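Local coordinates for pyrrolysyl-tRNA synthetase (PDB 3DSQ), which attaches pyrrolysine to its cognate tRNA at the expense of ATP, as a homodimeric class II aminoacyl-tRNA synthetase, at the interface of chains A and B. Sequence-based numbering; all coordinates share one arbitrary frame. Chains: chain A/B, Pyrrolysyl-tRNA synthetase.

The interface of chains A and B. Residues chain A 138, 141, 145; chain B 277-278, 284-286.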
ATOM      1  N   LEU A 138      -9.981  -9.393 -11.239  1.00 30.57           N
ATOM      2  CA  LEU A 138     -11.068  -8.431 -11.065  1.00 32.60           C
ATOM      3  C   LEU A 138     -11.844  -8.214 -12.365  1.00 31.88           C
ATOM      4  O   LEU A 138     -13.040  -7.949 -12.340  1.00 32.97           O
ATOM      5  CB  LEU A 138     -10.532  -7.103 -10.536  1.00 32.36           C
ATOM      6  CG  LEU A 138     -10.079  -7.124  -9.070  1.00 33.16           C
ATOM      7  CD1 LEU A 138      -9.721  -5.718  -8.644  1.00 32.32           C
ATOM      8  CD2 LEU A 138     -11.182  -7.672  -8.189  1.00 33.52           C
ATOM      9  N   GLU A 141     -14.427 -11.066 -12.748  1.00 33.69           N
ATOM     10  CA  GLU A 141     -15.488 -10.897 -11.770  1.00 32.94           C
ATOM     11  C   GLU A 141     -16.375  -9.693 -12.102  1.00 31.78           C
ATOM     12  O   GLU A 141     -17.595  -9.797 -12.126  1.00 32.20           O
ATOM     13  CB  GLU A 141     -14.887 -10.713 -10.374  1.00 34.61           C
ATOM     14  CG  GLU A 141     -14.247 -11.955  -9.767  1.00 41.11           C
ATOM     15  CD  GLU A 141     -15.112 -12.576  -8.683  1.00 46.55           C
ATOM     16  OE1 GLU A 141     -16.116 -13.249  -9.019  1.00 46.86           O
ATOM     17  OE2 GLU A 141     -14.793 -12.372  -7.487  1.00 48.02           O
ATOM     18  N   LEU A 145     -20.846  -8.319 -13.524  1.00 39.04           N
ATOM     19  CA  LEU A 145     -21.726  -7.402 -12.810  1.00 38.14           C
ATOM     20  C   LEU A 145     -21.951  -6.089 -13.557  1.00 37.16           C
ATOM     21  O   LEU A 145     -23.047  -5.531 -13.513  1.00 36.38           O
ATOM     22  CB  LEU A 145     -21.153  -7.095 -11.423  1.00 36.75           C
ATOM     23  CG  LEU A 145     -20.702  -8.294 -10.583  1.00 37.82           C
ATOM     24  CD1 LEU A 145     -20.037  -7.795  -9.307  1.00 38.26           C
ATOM     25  CD2 LEU A 145     -21.885  -9.190 -10.254  1.00 36.92           C
TER
ATOM     26  N   LEU B 277      -9.355 -10.261  -3.709  1.00 23.61           N
ATOM     27  CA  LEU B 277      -9.698 -10.674  -5.059  1.00 23.32           C
ATOM     28  C   LEU B 277     -11.109 -11.245  -5.002  1.00 21.90           C
ATOM     29  O   LEU B 277     -11.683 -11.573  -6.031  1.00 23.22           O
ATOM     30  CB  LEU B 277      -8.738 -11.748  -5.585  1.00 22.62           C
ATOM     31  CG  LEU B 277      -7.303 -11.307  -5.898  1.00 24.51           C
ATOM     32  CD1 LEU B 277      -6.530 -12.471  -6.511  1.00 25.11           C
ATOM     33  CD2 LEU B 277      -7.322 -10.121  -6.850  1.00 22.18           C
ATOM     34  N   SER B 278     -11.665 -11.349  -3.796  1.00 22.62           N
ATOM     35  CA  SER B 278     -13.015 -11.900  -3.604  1.00 23.84           C
ATOM     36  C   SER B 278     -14.075 -10.851  -3.248  1.00 24.81           C
ATOM     37  O   SER B 278     -15.270 -11.058  -3.465  1.00 21.30           O
ATOM     38  CB  SER B 278     -12.995 -12.966  -2.505  1.00 23.73           C
ATOM     39  OG  SER B 278     -12.280 -14.109  -2.939  1.00 29.30           O
ATOM     40  N   ARG B 284     -19.057  -8.890  -1.711  1.00 24.38           N
ATOM     41  CA  ARG B 284     -18.525 -10.161  -2.217  1.00 24.50           C
ATOM     42  C   ARG B 284     -18.811 -10.131  -3.711  1.00 25.84           C
ATOM     43  O   ARG B 284     -19.925  -9.824  -4.120  1.00 28.27           O
ATOM     44  CB  ARG B 284     -19.246 -11.340  -1.549  1.00 25.38           C
ATOM     45  CG  ARG B 284     -18.769 -12.723  -1.992  1.00 26.25           C
ATOM     46  CD  ARG B 284     -17.374 -13.072  -1.473  1.00 27.37           C
ATOM     47  NE  ARG B 284     -17.016 -14.434  -1.864  1.00 28.16           N
ATOM     48  CZ  ARG B 284     -16.545 -14.788  -3.057  1.00 29.10           C
ATOM     49  NH1 ARG B 284     -16.344 -13.882  -4.008  1.00 28.29           N
ATOM     50  NH2 ARG B 284     -16.312 -16.067  -3.319  1.00 30.11           N
ATOM     51  N   LEU B 285     -17.821 -10.462  -4.534  1.00 28.08           N
ATOM     52  CA  LEU B 285     -18.002 -10.377  -5.981  1.00 29.31           C
ATOM     53  C   LEU B 285     -18.837 -11.417  -6.723  1.00 32.74           C
ATOM     54  O   LEU B 285     -19.459 -11.092  -7.741  1.00 34.79           O
ATOM     55  CB  LEU B 285     -16.638 -10.241  -6.653  1.00 25.70           C
ATOM     56  CG  LEU B 285     -15.931  -8.928  -6.278  1.00 24.99           C
ATOM     57  CD1 LEU B 285     -14.487  -8.979  -6.702  1.00 24.73           C
ATOM     58  CD2 LEU B 285     -16.660  -7.737  -6.925  1.00 23.66           C
ATOM     59  N   ASN B 286     -18.874 -12.651  -6.239  1.00 33.02           N
ATOM     60  CA  ASN B 286     -19.651 -13.661  -6.940  1.00 35.21           C
ATOM     61  C   ASN B 286     -21.145 -13.530  -6.642  1.00 34.30           C
ATOM     62  O   ASN B 286     -21.765 -14.449  -6.118  1.00 33.89           O
ATOM     63  CB  ASN B 286     -19.147 -15.061  -6.572  1.00 35.88           C
ATOM     64  CG  ASN B 286     -19.466 -15.431  -5.159  1.00 36.07           C
ATOM     65  OD1 ASN B 286     -19.476 -14.579  -4.277  1.00 39.31           O
ATOM     66  ND2 ASN B 286     -19.720 -16.713  -4.924  1.00 38.16           N
TER
HETATM   67  O   HOH W   1     -18.989 -11.668 -10.292  1.00 37.03           O
HETATM   68  O   HOH W   2     -12.494 -13.955  -6.779  1.00 38.17           O
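B:Leu285 of the C-terminal tail lies against chain A, where A:Leu138 and A:Glu141 on helix 132-142 and A:Leu145 in the loop that follows receive it. The apolar part is spread over both methyls. CD1 of B:Leu285 comes 3.9 Å from CD2 of A:Leu138, the two side chains meeting at about a right angle, while CD2 points the other way, 4.1 Å from CD1 of A:Leu145. That same CD1 of A:Leu145 also packs against the carbonyl O of B:Leu285, at 3.7 Å. Between the two leucines, the CB of B:Leu285 packs against the carboxylate carbon CD of A:Glu141, although the exact placement of the carboxylate is doubtful. A:Glu141 has 73 Å² of its surface buried by chain B, and B:Leu285 57 Å² by chain A.

Two waters bridge the chains here. One lies 2.9 Å from OE2 of A:Glu141 and 2.6 Å from the carbonyl O of B:Leu277; a second joins the backbone O of A:Glu141, 3.0 Å away, to the O of B:Leu285. The same glutamate is therefore tied to the partner through both its main chain and its side chain. The bend at chi2 (-105°) turns its carboxylate over B:Leu285 and toward the first water. Cut back to alanine, the residue would give up its carboxylate, which would probably leave the water on B:Leu277 without this partner and uncover the CB of B:Leu285.

Charge adds a looser element. NH1 of B:Arg284 stands 4.1 Å from OE2 of A:Glu141, too far for a salt bridge, though the opposite charges may still attract. Within chain B, OD1 of B:Asn286 lies over the centre of one guanidinium face and CB of B:Ser278 lies toward the rim of the other; these neighbours probably limit how the group can turn.

The patch belongs to the two-fold homodimer interface: the tail of one subunit, running out of strand 283-284, docks on a helix of the other subunit's class II catalytic core, and a twin contact forms with the chains exchanged.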